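Local coordinates for UPF0255 protein frsA (Vibrio vulnificus, PDB 4I4C), which probably hydrolyses carboxylic esters as an alpha/beta-hydrolase of the FrsA family and does not appear to be a cofactor-independent pyruvate decarboxylase, at residues F14-A20 with N144-A149; Y49-R53 with K314-D318; S133-H139 with D203-D208. All coordinates share one frame; numbering follows the deposited sequence.

Contact 1: residues F14-A20 with N144-A149; sequences FVKHKQA and NLAIQA
Phe14, His17 and Ala20 lean on one flank of helix 144-163 and illustrate how the first modelled residues can be fitted to a helix without a hydrogen bond between the two segments. The close-packed part centres on the Phe14 ring. Gln148 sets its CB over one face, a CH-pi contact with CB 4.0 Å from the ring centroid, and its amide plane stands almost perpendicular to the ring. At the ring edge, CE2 lies 3.6 Å from Leu145 O, a carbonyl already used by Ala149 N within the helix. Leu145 then enters crosswise: its CD2 lies 3.9 Å from Phe14 CD2 and 3.7 Å from His17 CB, while its CG receives Ala20 CB at 3.9 Å. A type I turn from His17 to Ala20 brings those last two residues round to the same leucine. With CG of His17 anti to its carbonyl carbon (chi1 -57°), Asn144 CB sits over one face of its ring, 4.0 Å from the centroid, in a second CH-pi contact.

The looser side begins at Asn144, on the margin, and continues into the exposed side chains of Val15, Lys16, Lys18 and Gln19. Between these two segments the contact rests on CH-pi and apolar packing; the backbone bond of Lys18 to Tyr93 adds a polar hold beside it, and His17 ND1, buried without a partner in the model, is probably a small cost.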
loop_
_atom_site.group_PDB
_atom_site.type_symbol
_atom_site.label_atom_id
_atom_site.label_comp_id
_atom_site.label_asym_id
_atom_site.label_seq_id
_atom_site.Cartn_x
_atom_site.Cartn_y
_atom_site.Cartn_z
ATOM N N PHE A 14 13.803 -11.211 16.769
ATOM C CA PHE A 14 13.298 -12.504 16.296
ATOM C C PHE A 14 13.579 -13.676 17.240
ATOM O O PHE A 14 12.802 -14.634 17.285
ATOM C CB PHE A 14 13.867 -12.841 14.917
ATOM C CG PHE A 14 13.239 -12.075 13.798
ATOM C CD1 PHE A 14 14.011 -11.273 12.974
ATOM C CD2 PHE A 14 11.871 -12.155 13.567
ATOM C CE1 PHE A 14 13.436 -10.566 11.936
ATOM C CE2 PHE A 14 11.282 -11.448 12.525
ATOM C CZ PHE A 14 12.064 -10.650 11.708
ATOM N N VAL A 15 14.688 -13.607 17.975
ATOM C CA VAL A 15 15.128 -14.714 18.831
ATOM C C VAL A 15 14.049 -15.114 19.853
ATOM O O VAL A 15 13.873 -16.295 20.171
ATOM C CB VAL A 15 16.481 -14.392 19.530
ATOM C CG1 VAL A 15 16.321 -13.273 20.571
ATOM C CG2 VAL A 15 17.077 -15.642 20.149
ATOM N N LYS A 16 13.310 -14.115 20.324
ATOM C CA LYS A 16 12.202 -14.306 21.251
ATOM C C LYS A 16 10.987 -14.914 20.530
ATOM O O LYS A 16 9.999 -15.281 21.161
ATOM C CB LYS A 16 11.849 -12.948 21.881
ATOM C CG LYS A 16 10.780 -12.950 22.966
ATOM C CD LYS A 16 10.587 -11.546 23.527
ATOM C CE LYS A 16 9.278 -11.415 24.297
ATOM N NZ LYS A 16 9.214 -12.323 25.478
ATOM N N HIS A 17 11.066 -15.039 19.206
ATOM C CA HIS A 17 9.902 -15.461 18.420
ATOM C C HIS A 17 10.138 -16.708 17.571
ATOM O O HIS A 17 9.558 -16.843 16.500
ATOM C CB HIS A 17 9.410 -14.302 17.540
ATOM C CG HIS A 17 9.061 -13.071 18.315
ATOM N ND1 HIS A 17 9.779 -11.898 18.215
ATOM C CD2 HIS A 17 8.084 -12.837 19.224
ATOM C CE1 HIS A 17 9.258 -10.995 19.026
ATOM N NE2 HIS A 17 8.227 -11.541 19.650
ATOM N N LYS A 18 10.982 -17.616 18.056
ATOM C CA LYS A 18 11.284 -18.850 17.339
ATOM C C LYS A 18 9.999 -19.618 17.018
ATOM O O LYS A 18 9.873 -20.232 15.954
ATOM C CB LYS A 18 12.229 -19.721 18.179
ATOM C CG LYS A 18 12.494 -21.123 17.635
ATOM C CD LYS A 18 13.435 -21.101 16.434
ATOM C CE LYS A 18 14.016 -22.486 16.141
ATOM N NZ LYS A 18 12.976 -23.491 15.764
ATOM N N GLN A 19 9.045 -19.567 17.944
ATOM C CA GLN A 19 7.835 -20.370 17.846
ATOM C C GLN A 19 6.592 -19.502 17.722
ATOM O O GLN A 19 5.521 -19.903 18.160
ATOM C CB GLN A 19 7.699 -21.250 19.088
ATOM C CG GLN A 19 7.344 -22.684 18.802
ATOM C CD GLN A 19 7.841 -23.623 19.887
ATOM O OE1 GLN A 19 9.042 -23.891 19.997
ATOM N NE2 GLN A 19 6.919 -24.127 20.699
ATOM N N ALA A 20 6.733 -18.318 17.137
ATOM C CA ALA A 20 5.607 -17.385 17.016
ATOM C C ALA A 20 4.398 -17.984 16.289
ATOM O O ALA A 20 4.540 -18.840 15.413
ATOM C CB ALA A 20 6.048 -16.098 16.349
ATOM N N ASN A 144 3.605 -11.296 15.388
ATOM C CA ASN A 144 4.896 -10.984 16.001
ATOM C C ASN A 144 6.039 -10.955 14.980
ATOM O O ASN A 144 6.890 -10.064 15.016
ATOM C CB ASN A 144 5.232 -11.970 17.135
ATOM C CG ASN A 144 4.281 -11.864 18.310
ATOM O OD1 ASN A 144 3.621 -10.846 18.496
ATOM N ND2 ASN A 144 4.214 -12.921 19.119
ATOM N N LEU A 145 6.062 -11.928 14.073
ATOM C CA LEU A 145 7.120 -11.956 13.066
ATOM C C LEU A 145 7.029 -10.749 12.142
ATOM O O LEU A 145 8.047 -10.183 11.736
ATOM C CB LEU A 145 7.076 -13.251 12.260
ATOM C CG LEU A 145 7.463 -14.506 13.042
ATOM C CD1 LEU A 145 7.742 -15.631 12.093
ATOM C CD2 LEU A 145 8.659 -14.248 13.951
ATOM N N ALA A 146 5.799 -10.352 11.828
ATOM C CA ALA A 146 5.571 -9.241 10.921
ATOM C C ALA A 146 5.913 -7.907 11.571
ATOM O O ALA A 146 6.426 -7.013 10.911
ATOM C CB ALA A 146 4.135 -9.235 10.434
ATOM N N ILE A 147 5.617 -7.772 12.865
ATOM C CA ILE A 147 5.931 -6.537 13.590
ATOM C C ILE A 147 7.424 -6.281 13.524
ATOM O O ILE A 147 7.869 -5.189 13.181
ATOM C CB ILE A 147 5.516 -6.626 15.075
ATOM C CG1 ILE A 147 3.992 -6.651 15.200
ATOM C CG2 ILE A 147 6.072 -5.435 15.849
ATOM C CD1 ILE A 147 3.330 -5.379 14.715
ATOM N N GLN A 148 8.196 -7.308 13.872
ATOM C CA GLN A 148 9.644 -7.254 13.755
ATOM C C GLN A 148 10.149 -6.947 12.337
ATOM O O GLN A 148 11.074 -6.160 12.162
ATOM C CB GLN A 148 10.251 -8.573 14.268
ATOM C CG GLN A 148 10.898 -8.433 15.618
ATOM C CD GLN A 148 12.014 -7.410 15.589
ATOM O OE1 GLN A 148 13.008 -7.581 14.881
ATOM N NE2 GLN A 148 11.845 -6.322 16.337
ATOM N N ALA A 149 9.553 -7.586 11.334
ATOM C CA ALA A 149 9.864 -7.304 9.931
ATOM C C ALA A 149 9.649 -5.824 9.578
ATOM O O ALA A 149 10.445 -5.222 8.861
ATOM C CB ALA A 149 9.004 -8.161 9.029
#

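Contact 2: residues Y49-R53 with K314-D318; sequences YRNLR and KMYLD
Tyr49 makes the first grip on helix 314-323, with its hydroxyl donating to Asp318 OD2 at 2.7 Å. The carboxylate oxygen uses its anti lone pair, and the other oxygen, OD1, is bound by Tyr29, so both oxygens of this buried acid are engaged. Met315 passes at about a right angle over one face of the tyrosine ring, its CG 3.9 Å from Tyr49 CZ. A water joins the two backbones, giving a hydrogen to Tyr49 O at 2.7 Å and accepting one from Met315 N at 2.8 Å. At Arg50 the thioether takes over, SD resting 3.6 Å from Arg50 CA. The next residue, Asn51, points its backbone N-H at the same sulfur in a weak bond of 3.4 Å. Its side-chain OD1 takes a nearly straight bond from Arg53 NE (176°), in the carbonyl plane and in the plane of the guanidinium, which helps set how that group is turned. Arg53 presents NH2 edge-on to Tyr316 OH, another weak bond, at 3.4 Å, and the same NH2 forms a salt bridge with Asp203.

Arg53 is the N-cap residue of helix 54-60, and the segment ends the loop that follows helix 31-44. Helix 23-26 touches Tyr49 and Arg50, while strand 28-29 and helix 31-44 pack against Lys314 and Leu317 of the partner helix.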
loop_
_atom_site.group_PDB
_atom_site.type_symbol
_atom_site.label_atom_id
_atom_site.label_comp_id
_atom_site.label_asym_id
_atom_site.label_seq_id
_atom_site.Cartn_x
_atom_site.Cartn_y
_atom_site.Cartn_z
ATOM N N TYR A 49 -1.815 -18.949 1.085
ATOM C CA TYR A 49 -2.697 -18.178 1.974
ATOM C C TYR A 49 -2.681 -16.722 1.515
ATOM O O TYR A 49 -3.721 -16.147 1.154
ATOM C CB TYR A 49 -2.230 -18.289 3.429
ATOM C CG TYR A 49 -2.656 -17.121 4.294
ATOM C CD1 TYR A 49 -3.983 -16.950 4.668
ATOM C CD2 TYR A 49 -1.721 -16.185 4.734
ATOM C CE1 TYR A 49 -4.369 -15.855 5.463
ATOM C CE2 TYR A 49 -2.088 -15.119 5.524
ATOM C CZ TYR A 49 -3.404 -14.948 5.883
ATOM O OH TYR A 49 -3.748 -13.864 6.665
ATOM N N ARG A 50 -1.484 -16.140 1.501
ATOM C CA ARG A 50 -1.301 -14.791 0.978
ATOM C C ARG A 50 -1.677 -14.688 -0.493
ATOM O O ARG A 50 -1.502 -15.628 -1.246
ATOM C CB ARG A 50 0.158 -14.368 1.152
ATOM C CG ARG A 50 0.508 -14.092 2.591
ATOM C CD ARG A 50 2.003 -14.061 2.778
ATOM N NE ARG A 50 2.373 -13.861 4.183
ATOM C CZ ARG A 50 2.541 -14.842 5.073
ATOM N NH1 ARG A 50 2.329 -16.115 4.734
ATOM N NH2 ARG A 50 2.895 -14.544 6.314
ATOM N N ASN A 51 -2.218 -13.539 -0.892
ATOM C CA ASN A 51 -2.283 -13.230 -2.307
ATOM C C ASN A 51 -0.881 -12.833 -2.751
ATOM O O ASN A 51 -0.326 -11.847 -2.280
ATOM C CB ASN A 51 -3.291 -12.117 -2.605
ATOM C CG ASN A 51 -3.415 -11.826 -4.098
ATOM O OD1 ASN A 51 -3.122 -10.724 -4.543
ATOM N ND2 ASN A 51 -3.830 -12.827 -4.876
ATOM N N LEU A 52 -0.303 -13.650 -3.622
ATOM C CA LEU A 52 1.027 -13.417 -4.177
ATOM C C LEU A 52 1.013 -12.263 -5.171
ATOM O O LEU A 52 0.213 -12.247 -6.109
ATOM C CB LEU A 52 1.505 -14.675 -4.895
ATOM C CG LEU A 52 2.651 -15.428 -4.254
ATOM C CD1 LEU A 52 2.370 -15.630 -2.786
ATOM C CD2 LEU A 52 2.860 -16.745 -4.990
ATOM N N ARG A 53 1.908 -11.308 -4.953
ATOM C CA ARG A 53 2.032 -10.129 -5.805
ATOM C C ARG A 53 3.389 -10.118 -6.534
ATOM O O ARG A 53 4.099 -9.106 -6.505
ATOM C CB ARG A 53 1.942 -8.877 -4.937
ATOM C CG ARG A 53 0.782 -8.873 -3.946
ATOM C CD ARG A 53 -0.348 -7.994 -4.421
ATOM N NE ARG A 53 -1.592 -8.268 -3.698
ATOM C CZ ARG A 53 -2.056 -7.541 -2.684
ATOM N NH1 ARG A 53 -1.384 -6.480 -2.258
ATOM N NH2 ARG A 53 -3.199 -7.877 -2.096
ATOM N N LYS A 314 -9.277 -15.619 2.510
ATOM C CA LYS A 314 -9.111 -15.316 3.924
ATOM C C LYS A 314 -8.118 -14.188 4.198
ATOM O O LYS A 314 -8.279 -13.442 5.165
ATOM C CB LYS A 314 -8.682 -16.575 4.681
ATOM C CG LYS A 314 -8.555 -16.356 6.166
ATOM C CD LYS A 314 -8.120 -17.626 6.914
ATOM C CE LYS A 314 -8.016 -17.307 8.406
ATOM N NZ LYS A 314 -7.605 -18.519 9.172
ATOM N N MET A 315 -7.087 -14.060 3.358
ATOM C CA MET A 315 -6.080 -13.011 3.585
ATOM C C MET A 315 -6.689 -11.612 3.595
ATOM O O MET A 315 -6.301 -10.773 4.400
ATOM C CB MET A 315 -4.949 -13.047 2.554
ATOM C CG MET A 315 -3.709 -12.291 3.046
ATOM S SD MET A 315 -2.631 -11.545 1.804
ATOM C CE MET A 315 -3.585 -10.096 1.343
ATOM N N TYR A 316 -7.652 -11.373 2.715
ATOM C CA TYR A 316 -8.308 -10.052 2.661
ATOM C C TYR A 316 -9.179 -9.796 3.887
ATOM O O TYR A 316 -9.153 -8.701 4.468
ATOM C CB TYR A 316 -9.098 -9.857 1.348
ATOM C CG TYR A 316 -8.195 -9.902 0.118
ATOM C CD1 TYR A 316 -7.501 -8.765 -0.299
ATOM C CD2 TYR A 316 -8.012 -11.082 -0.607
ATOM C CE1 TYR A 316 -6.660 -8.796 -1.405
ATOM C CE2 TYR A 316 -7.171 -11.121 -1.728
ATOM C CZ TYR A 316 -6.500 -9.969 -2.116
ATOM O OH TYR A 316 -5.662 -9.976 -3.212
ATOM N N LEU A 317 -9.949 -10.804 4.277
ATOM C CA LEU A 317 -10.775 -10.701 5.469
ATOM C C LEU A 317 -9.898 -10.539 6.724
ATOM O O LEU A 317 -10.257 -9.793 7.634
ATOM C CB LEU A 317 -11.702 -11.914 5.570
ATOM C CG LEU A 317 -12.748 -11.996 4.447
ATOM C CD1 LEU A 317 -13.415 -13.376 4.416
ATOM C CD2 LEU A 317 -13.798 -10.901 4.617
ATOM N N ASP A 318 -8.739 -11.204 6.754
ATOM C CA ASP A 318 -7.807 -11.064 7.880
ATOM C C ASP A 318 -7.263 -9.630 7.956
ATOM O O ASP A 318 -7.226 -9.018 9.028
ATOM C CB ASP A 318 -6.626 -12.046 7.776
ATOM C CG ASP A 318 -7.006 -13.522 8.048
ATOM O OD1 ASP A 318 -8.142 -13.843 8.478
ATOM O OD2 ASP A 318 -6.113 -14.379 7.849
HETATM O O HOH W 1 -6.346 -16.341 1.883
#

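Contact 3: residues S133-H139 with D203-D208; sequences SIAGYPH and DSLQTD
Pro138 and Asp203 bring their CA atoms to 5.0 Å where the chain, just out of helix 121-136, bends through a cis peptide bond before Pro138, whereas Ser133 and Leu205 stand farther apart.

The side chains act as two clusters. In the first, His139 is hemmed in on several sides. Leu205 places CD2 almost exactly above the centre of one imidazole face, 3.7 Å from the centroid and 2° off the normal, a textbook CH-pi contact. The backbone N of Tyr137 lies above the opposite face, offset toward its rim, and Asp203 O lies at the edge, 3.4 Å from His139 CD2. The same carbonyl meets the edge of the Tyr137 ring, near CD1. Tyr137 and Asp203 run side by side in one direction, with CE1 of the ring 3.7 Å from the carboxylate carbon CG, and Pro138 CB covers part of a tyrosine face. The carboxylate itself is paired with Arg53 in a salt bridge.

Segment 203-208 belongs to the loop between strand 193-199 and helix 210-217, a strand-to-helix connection of the alpha/beta-hydrolase sheet. Gly201 and Leu202, just ahead of it, line the hexanoic acid pocket. The contact therefore joins the end of a helix in the helical part of the chain to the loop that follows strand 193-199, beside that pocket.

Asp208 carries the second cluster. Ser133, whose OG stands anti to the backbone N (chi1 175°), donates to OD1 at 2.8 Å from the syn side of the carboxylate. OD2 takes the N-H of Leu205 at 3.0 Å in a straight bond from well above the carboxylate plane, and Asp208 N returns a bond to Leu205 O.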
loop_
_atom_site.group_PDB
_atom_site.type_symbol
_atom_site.label_atom_id
_atom_site.label_comp_id
_atom_site.label_asym_id
_atom_site.label_seq_id
_atom_site.Cartn_x
_atom_site.Cartn_y
_atom_site.Cartn_z
ATOM N N SER A 133 9.577 -5.546 4.280
ATOM C CA SER A 133 8.156 -5.213 4.156
ATOM C C SER A 133 7.355 -6.411 3.650
ATOM O O SER A 133 6.327 -6.782 4.224
ATOM C CB SER A 133 7.951 -3.999 3.237
ATOM O OG SER A 133 6.567 -3.756 3.024
ATOM N N ILE A 134 7.828 -7.021 2.574
ATOM C CA ILE A 134 7.215 -8.253 2.071
ATOM C C ILE A 134 7.213 -9.383 3.120
ATOM O O ILE A 134 6.232 -10.126 3.252
ATOM C CB ILE A 134 7.927 -8.721 0.790
ATOM C CG1 ILE A 134 7.681 -7.698 -0.329
ATOM C CG2 ILE A 134 7.465 -10.111 0.401
ATOM C CD1 ILE A 134 8.653 -7.775 -1.485
ATOM N N ALA A 135 8.311 -9.509 3.868
ATOM C CA ALA A 135 8.373 -10.466 4.982
ATOM C C ALA A 135 7.191 -10.301 5.945
ATOM O O ALA A 135 6.652 -11.280 6.462
ATOM C CB ALA A 135 9.704 -10.336 5.738
ATOM N N GLY A 136 6.785 -9.055 6.184
ATOM C CA GLY A 136 5.702 -8.798 7.114
ATOM C C GLY A 136 4.323 -8.817 6.463
ATOM O O GLY A 136 3.293 -8.927 7.140
ATOM N N TYR A 137 4.300 -8.681 5.145
ATOM C CA TYR A 137 3.032 -8.676 4.404
ATOM C C TYR A 137 2.231 -9.910 4.779
ATOM O O TYR A 137 2.799 -11.021 4.836
ATOM C CB TYR A 137 3.336 -8.674 2.904
ATOM C CG TYR A 137 2.183 -9.001 1.975
ATOM C CD1 TYR A 137 1.314 -8.004 1.519
ATOM C CD2 TYR A 137 2.000 -10.295 1.496
ATOM C CE1 TYR A 137 0.275 -8.308 0.637
ATOM C CE2 TYR A 137 0.967 -10.606 0.617
ATOM C CZ TYR A 137 0.107 -9.608 0.184
ATOM O OH TYR A 137 -0.919 -9.921 -0.704
ATOM N N PRO A 138 0.916 -9.736 5.029
ATOM C CA PRO A 138 0.138 -8.495 4.871
ATOM C C PRO A 138 -0.023 -7.639 6.140
ATOM O O PRO A 138 -1.007 -6.891 6.258
ATOM C CB PRO A 138 -1.230 -9.025 4.467
ATOM C CG PRO A 138 -1.366 -10.256 5.332
ATOM C CD PRO A 138 0.035 -10.881 5.318
ATOM N N HIS A 139 0.903 -7.750 7.083
ATOM C CA HIS A 139 0.959 -6.812 8.208
ATOM C C HIS A 139 -0.260 -6.883 9.121
ATOM O O HIS A 139 -0.899 -5.869 9.416
ATOM C CB HIS A 139 1.180 -5.387 7.689
ATOM C CG HIS A 139 2.293 -5.298 6.696
ATOM N ND1 HIS A 139 3.607 -5.539 7.036
ATOM C CD2 HIS A 139 2.288 -5.013 5.372
ATOM C CE1 HIS A 139 4.366 -5.403 5.965
ATOM N NE2 HIS A 139 3.592 -5.080 4.942
ATOM N N ASP A 203 -2.565 -3.174 2.774
ATOM C CA ASP A 203 -1.516 -4.169 3.033
ATOM C C ASP A 203 -0.131 -3.742 2.539
ATOM O O ASP A 203 0.773 -4.573 2.383
ATOM C CB ASP A 203 -1.900 -5.567 2.514
ATOM C CG ASP A 203 -2.216 -5.584 1.029
ATOM O OD1 ASP A 203 -1.671 -4.763 0.274
ATOM O OD2 ASP A 203 -3.016 -6.445 0.611
ATOM N N SER A 204 0.029 -2.443 2.295
ATOM C CA SER A 204 1.343 -1.909 1.948
ATOM C C SER A 204 1.837 -1.045 3.102
ATOM O O SER A 204 1.060 -0.666 3.977
ATOM C CB SER A 204 1.252 -1.051 0.673
ATOM O OG SER A 204 1.118 -1.845 -0.502
ATOM N N LEU A 205 3.123 -0.726 3.095
ATOM C CA LEU A 205 3.670 0.257 4.017
ATOM C C LEU A 205 4.097 1.456 3.177
ATOM O O LEU A 205 4.384 1.313 1.982
ATOM C CB LEU A 205 4.886 -0.315 4.774
ATOM C CG LEU A 205 4.808 -1.647 5.529
ATOM C CD1 LEU A 205 6.193 -1.996 6.063
ATOM C CD2 LEU A 205 3.794 -1.639 6.671
ATOM N N GLN A 206 4.166 2.633 3.794
ATOM C CA GLN A 206 4.483 3.856 3.055
ATOM C C GLN A 206 5.893 3.847 2.463
ATOM O O GLN A 206 6.219 4.621 1.549
ATOM C CB GLN A 206 4.275 5.078 3.947
ATOM C CG GLN A 206 5.190 5.161 5.151
ATOM C CD GLN A 206 5.052 6.504 5.828
ATOM O OE1 GLN A 206 5.645 7.477 5.390
ATOM N NE2 GLN A 206 4.243 6.570 6.880
ATOM N N THR A 207 6.721 2.946 2.985
ATOM C CA THR A 207 8.100 2.816 2.552
ATOM C C THR A 207 8.232 1.869 1.338
ATOM O O THR A 207 9.336 1.537 0.929
ATOM C CB THR A 207 9.017 2.362 3.744
ATOM O OG1 THR A 207 8.384 1.303 4.457
ATOM C CG2 THR A 207 9.254 3.512 4.728
ATOM N N ASP A 208 7.109 1.453 0.752
ATOM C CA ASP A 208 7.137 0.493 -0.357
ATOM C C ASP A 208 7.133 1.161 -1.733
ATOM O O ASP A 208 6.921 0.489 -2.734
ATOM C CB ASP A 208 5.943 -0.488 -0.294
ATOM C CG ASP A 208 5.955 -1.374 0.944
ATOM O OD1 ASP A 208 6.960 -1.352 1.682
ATOM O OD2 ASP A 208 4.953 -2.092 1.176
#

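How the contacts relate
Contact 3 is the hub of the three. Contact 1 reaches it through consecutive helices: Ala146 CB packs 3.4 Å from Gly136 O, and Ala149 CB lies 4.0 Å from Ala135 CB. Contact 2 meets it at Tyr137, whose OH lies 2.6 Å from Asn51 O and whose backbone O lies 2.9 Å from Arg50 NE, both probable hydrogen bonds. The salt bridge between Arg53 and Asp203 is a further tie between contacts 2 and 3. Contacts 1 and 2 do not touch, their nearest atoms being about 7 Å apart. The bound hexanoic acid is approached by side chains of two contacts, since those of Tyr316 in contact 2 and Asp203 in contact 3 each come within about 4 Å of it.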